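PDB 4RNL: possible galactose mutarotase from Streptomyces platensis subsp. rosaceus, which probably interconverts the alpha and beta anomers of galactose or a related aldose, as aldose 1-epimerases do, although its function remains unproven. Local coordinates for residues A196-V210 and A234-D248. Sequence-based numbering, arbitrary orientation.
Sequences AGHELRLAASRYTPV and ARAVAGAYDHNFALD
L202 sets its methyl CD1 squarely over the centre of the F245 ring, 3.6 Å from the centroid. In F245, chi1 of -68° carries the ring toward L202 and chi2 near 80° turns its face to CD1, while its CB meets the methyl CB of A204; a branched aliphatic chain and a flat aromatic suit this buried place between two strand pairs. On one side of it, L200 and R235 exchange backbone hydrogen bonds, and L200 CB packs on V237 CG2 at 3.9 Å. R235, long and rich in N-H groups, can serve several acceptors: bent at chi3 (-84°), it grips A236 O with NE and NH2, NH2 also donates to Y241 OH at 2.9 Å, and NH1 reaches the carbonyls of D230 and R228. A leucine in its place would probably leave A236 O and D230 O without the arginine's N-H groups, Y241 OH without its donor from NH2, and the loop 237-241 less firmly held. At the turn after L202, where A203 centres an inverse gamma turn, D248 N donates to A203 O, and the D248 carboxylate, a ready acceptor, takes S205 N on OD1 at 3.0 Å. Farther on, the amide of N244 can donate and accept at once: ND2 gives to T208 OG1 (2.9 Å), close to the amide plane, while OD1 takes Q310 NE2, which fixes its rotation. Thus the two segments pair twice, antiparallel each time, 199-202 with 235-236 and 206-208 with 242-246, joining two different antiparallel sheets of the all-beta galactose mutarotase fold, the beta-sandwich of aldose 1-epimerases.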
# COMPACT_ATOMS: atom_id res chain seq x y z
N ALA A 196 4.94 16.73 5.73
CA ALA A 196 4.63 17.59 4.58
C ALA A 196 5.87 18.32 4.05
O ALA A 196 5.85 18.84 2.92
CB ALA A 196 3.52 18.58 4.91
N GLY A 197 6.93 18.35 4.86
CA GLY A 197 8.20 18.91 4.45
C GLY A 197 9.05 17.98 3.59
O GLY A 197 10.06 18.41 3.02
N HIS A 198 8.65 16.71 3.49
CA HIS A 198 9.38 15.77 2.62
C HIS A 198 9.33 16.23 1.17
O HIS A 198 8.31 16.75 0.70
CB HIS A 198 8.78 14.36 2.65
CG HIS A 198 8.99 13.63 3.94
ND1 HIS A 198 9.30 14.27 5.13
CD2 HIS A 198 8.92 12.31 4.23
CE1 HIS A 198 9.42 13.37 6.09
NE2 HIS A 198 9.18 12.17 5.57
N GLU A 199 10.42 16.00 0.44
CA GLU A 199 10.46 16.33 -0.98
C GLU A 199 10.09 15.09 -1.78
O GLU A 199 10.62 14.00 -1.54
CB GLU A 199 11.85 16.83 -1.36
CG GLU A 199 12.21 18.14 -0.67
CD GLU A 199 13.61 18.62 -0.98
OE1 GLU A 199 14.44 17.80 -1.45
OE2 GLU A 199 13.89 19.82 -0.76
N LEU A 200 9.15 15.26 -2.71
CA LEU A 200 8.68 14.15 -3.53
C LEU A 200 8.90 14.48 -4.99
O LEU A 200 8.60 15.59 -5.42
CB LEU A 200 7.18 13.92 -3.29
CG LEU A 200 6.52 12.83 -4.14
CD1 LEU A 200 7.16 11.48 -3.85
CD2 LEU A 200 5.02 12.78 -3.89
N ARG A 201 9.43 13.52 -5.73
CA ARG A 201 9.44 13.57 -7.19
C ARG A 201 8.66 12.37 -7.72
O ARG A 201 8.86 11.25 -7.25
CB ARG A 201 10.87 13.55 -7.74
CG ARG A 201 10.92 13.64 -9.27
CD ARG A 201 12.35 13.60 -9.83
NE ARG A 201 12.94 12.27 -9.72
CZ ARG A 201 12.64 11.24 -10.52
NH1 ARG A 201 11.76 11.38 -11.50
NH2 ARG A 201 13.23 10.07 -10.33
N LEU A 202 7.77 12.60 -8.69
CA LEU A 202 7.02 11.50 -9.30
C LEU A 202 7.25 11.48 -10.78
O LEU A 202 7.25 12.53 -11.44
CB LEU A 202 5.51 11.63 -9.05
CG LEU A 202 5.00 11.65 -7.61
CD1 LEU A 202 3.51 11.96 -7.59
CD2 LEU A 202 5.29 10.32 -6.91
N ALA A 203 7.44 10.29 -11.34
CA ALA A 203 7.55 10.16 -12.78
C ALA A 203 6.14 10.06 -13.36
O ALA A 203 5.75 9.02 -13.88
CB ALA A 203 8.38 8.95 -13.16
N ALA A 204 5.40 11.16 -13.26
CA ALA A 204 3.99 11.20 -13.67
C ALA A 204 3.63 12.57 -14.26
O ALA A 204 3.69 13.59 -13.56
CB ALA A 204 3.09 10.91 -12.46
N SER A 205 3.29 12.60 -15.54
CA SER A 205 2.94 13.86 -16.17
C SER A 205 1.43 14.09 -16.14
O SER A 205 0.95 15.14 -16.58
CB SER A 205 3.44 13.90 -17.62
OG SER A 205 2.78 12.93 -18.41
N ARG A 206 0.69 13.11 -15.63
CA ARG A 206 -0.77 13.18 -15.60
C ARG A 206 -1.33 12.64 -14.29
O ARG A 206 -0.66 11.88 -13.60
CB ARG A 206 -1.37 12.41 -16.77
CG ARG A 206 -1.02 12.97 -18.14
CD ARG A 206 -1.90 12.35 -19.23
NE ARG A 206 -1.55 12.84 -20.56
CZ ARG A 206 -2.23 13.77 -21.22
NH1 ARG A 206 -3.31 14.34 -20.69
NH2 ARG A 206 -1.83 14.14 -22.43
N TYR A 207 -2.55 13.03 -13.96
CA TYR A 207 -3.22 12.53 -12.73
C TYR A 207 -4.71 12.34 -12.99
O TYR A 207 -5.21 12.70 -14.05
CB TYR A 207 -2.99 13.47 -11.53
CG TYR A 207 -3.88 14.68 -11.53
CD1 TYR A 207 -3.72 15.69 -12.48
CD2 TYR A 207 -4.89 14.82 -10.58
CE1 TYR A 207 -4.56 16.81 -12.48
CE2 TYR A 207 -5.72 15.93 -10.58
CZ TYR A 207 -5.55 16.91 -11.53
OH TYR A 207 -6.39 18.00 -11.53
N THR A 208 -5.40 11.77 -12.01
CA THR A 208 -6.82 11.44 -12.14
C THR A 208 -7.68 12.35 -11.27
O THR A 208 -7.85 12.09 -10.08
CB THR A 208 -7.03 9.99 -11.67
OG1 THR A 208 -6.21 9.13 -12.46
CG2 THR A 208 -8.47 9.58 -11.86
N PRO A 209 -8.22 13.43 -11.86
CA PRO A 209 -9.09 14.33 -11.08
C PRO A 209 -10.33 13.59 -10.62
O PRO A 209 -10.83 12.74 -11.35
CB PRO A 209 -9.48 15.43 -12.09
CG PRO A 209 -8.57 15.28 -13.25
CD PRO A 209 -8.04 13.88 -13.25
N VAL A 210 -10.83 13.90 -9.42
CA VAL A 210 -11.96 13.17 -8.85
C VAL A 210 -13.05 14.11 -8.36
O VAL A 210 -12.82 15.31 -8.19
CB VAL A 210 -11.49 12.25 -7.69
CG1 VAL A 210 -10.64 11.09 -8.22
CG2 VAL A 210 -10.72 13.05 -6.65
N ALA A 234 11.44 17.42 -8.05
CA ALA A 234 11.32 17.19 -6.60
C ALA A 234 10.93 18.46 -5.88
O ALA A 234 11.51 19.51 -6.12
CB ALA A 234 12.62 16.67 -6.04
N ARG A 235 9.94 18.37 -4.99
CA ARG A 235 9.48 19.54 -4.23
C ARG A 235 8.77 19.07 -2.97
O ARG A 235 8.28 17.95 -2.91
CB ARG A 235 8.50 20.36 -5.08
CG ARG A 235 7.48 19.49 -5.80
CD ARG A 235 6.16 20.22 -6.07
NE ARG A 235 5.28 20.14 -4.92
CZ ARG A 235 3.96 20.00 -4.98
NH1 ARG A 235 3.35 19.93 -6.16
NH2 ARG A 235 3.26 19.93 -3.87
N ALA A 236 8.67 19.95 -1.97
CA ALA A 236 7.95 19.62 -0.75
C ALA A 236 6.51 19.20 -1.06
O ALA A 236 5.87 19.81 -1.93
CB ALA A 236 7.96 20.80 0.21
N VAL A 237 6.02 18.16 -0.39
CA VAL A 237 4.64 17.72 -0.58
C VAL A 237 3.67 18.86 -0.24
O VAL A 237 2.80 19.22 -1.06
CB VAL A 237 4.32 16.45 0.24
CG1 VAL A 237 2.83 16.13 0.16
CG2 VAL A 237 5.14 15.26 -0.28
N ALA A 238 3.85 19.43 0.95
CA ALA A 238 3.26 20.71 1.35
C ALA A 238 1.74 20.75 1.53
O ALA A 238 1.25 21.30 2.52
CB ALA A 238 3.72 21.83 0.43
N GLY A 239 1.00 20.19 0.59
CA GLY A 239 -0.46 20.24 0.66
C GLY A 239 -1.09 18.90 0.98
O GLY A 239 -0.39 17.91 1.21
N ALA A 240 -2.42 18.88 1.01
CA ALA A 240 -3.18 17.65 1.21
C ALA A 240 -3.42 17.00 -0.15
O ALA A 240 -3.76 17.69 -1.12
CB ALA A 240 -4.50 17.96 1.89
N TYR A 241 -3.25 15.68 -0.21
CA TYR A 241 -3.52 14.92 -1.42
C TYR A 241 -4.27 13.64 -1.07
O TYR A 241 -4.09 13.07 0.01
CB TYR A 241 -2.22 14.57 -2.16
CG TYR A 241 -1.50 15.79 -2.70
CD1 TYR A 241 -1.81 16.29 -3.96
CD2 TYR A 241 -0.53 16.43 -1.94
CE1 TYR A 241 -1.17 17.42 -4.45
CE2 TYR A 241 0.12 17.57 -2.43
CZ TYR A 241 -0.21 18.05 -3.68
OH TYR A 241 0.43 19.17 -4.18
N ASP A 242 -5.12 13.20 -1.99
CA ASP A 242 -5.70 11.88 -1.96
C ASP A 242 -6.06 11.58 -3.40
O ASP A 242 -7.23 11.55 -3.78
CB ASP A 242 -6.95 11.86 -1.07
CG ASP A 242 -7.50 10.46 -0.88
OD1 ASP A 242 -6.85 9.48 -1.32
OD2 ASP A 242 -8.60 10.33 -0.27
N HIS A 243 -5.01 11.42 -4.22
CA HIS A 243 -5.15 11.44 -5.67
C HIS A 243 -4.27 10.39 -6.32
O HIS A 243 -3.17 10.11 -5.85
CB HIS A 243 -4.75 12.81 -6.21
CG HIS A 243 -5.68 13.90 -5.80
ND1 HIS A 243 -5.61 14.51 -4.56
CD2 HIS A 243 -6.71 14.48 -6.45
CE1 HIS A 243 -6.55 15.43 -4.47
NE2 HIS A 243 -7.24 15.44 -5.61
N ASN A 244 -4.78 9.81 -7.41
CA ASN A 244 -4.03 8.87 -8.22
C ASN A 244 -3.26 9.61 -9.31
O ASN A 244 -3.81 10.47 -10.00
CB ASN A 244 -5.00 7.87 -8.88
CG ASN A 244 -4.31 6.96 -9.89
OD1 ASN A 244 -3.64 5.99 -9.51
ND2 ASN A 244 -4.48 7.26 -11.17
N PHE A 245 -1.99 9.25 -9.45
CA PHE A 245 -1.16 9.75 -10.55
C PHE A 245 -1.02 8.67 -11.63
O PHE A 245 -0.83 7.50 -11.32
CB PHE A 245 0.21 10.18 -10.02
CG PHE A 245 0.15 11.40 -9.14
CD1 PHE A 245 -0.23 11.29 -7.81
CD2 PHE A 245 0.41 12.66 -9.66
CE1 PHE A 245 -0.33 12.41 -7.00
CE2 PHE A 245 0.31 13.79 -8.86
CZ PHE A 245 -0.06 13.67 -7.54
N ALA A 246 -1.13 9.07 -12.89
CA ALA A 246 -0.89 8.17 -14.01
C ALA A 246 0.60 8.15 -14.31
O ALA A 246 1.15 9.09 -14.89
CB ALA A 246 -1.69 8.64 -15.25
N LEU A 247 1.27 7.09 -13.88
CA LEU A 247 2.72 7.01 -14.03
C LEU A 247 3.12 6.93 -15.49
O LEU A 247 2.49 6.21 -16.27
CB LEU A 247 3.23 5.77 -13.28
CG LEU A 247 2.85 5.80 -11.80
CD1 LEU A 247 3.31 4.52 -11.10
CD2 LEU A 247 3.47 7.02 -11.14
N ASP A 248 4.15 7.67 -15.87
CA ASP A 248 4.64 7.62 -17.25
C ASP A 248 5.05 6.19 -17.61
O ASP A 248 5.75 5.52 -16.85
CB ASP A 248 5.81 8.58 -17.45
CG ASP A 248 5.42 10.04 -17.18
OD1 ASP A 248 4.22 10.37 -17.28
OD2 ASP A 248 6.32 10.84 -16.86
O HOH W 1 6.93 6.49 -14.58
O HOH W 2 -7.46 10.24 -8.12
O HOH W 3 -9.30 16.10 -8.17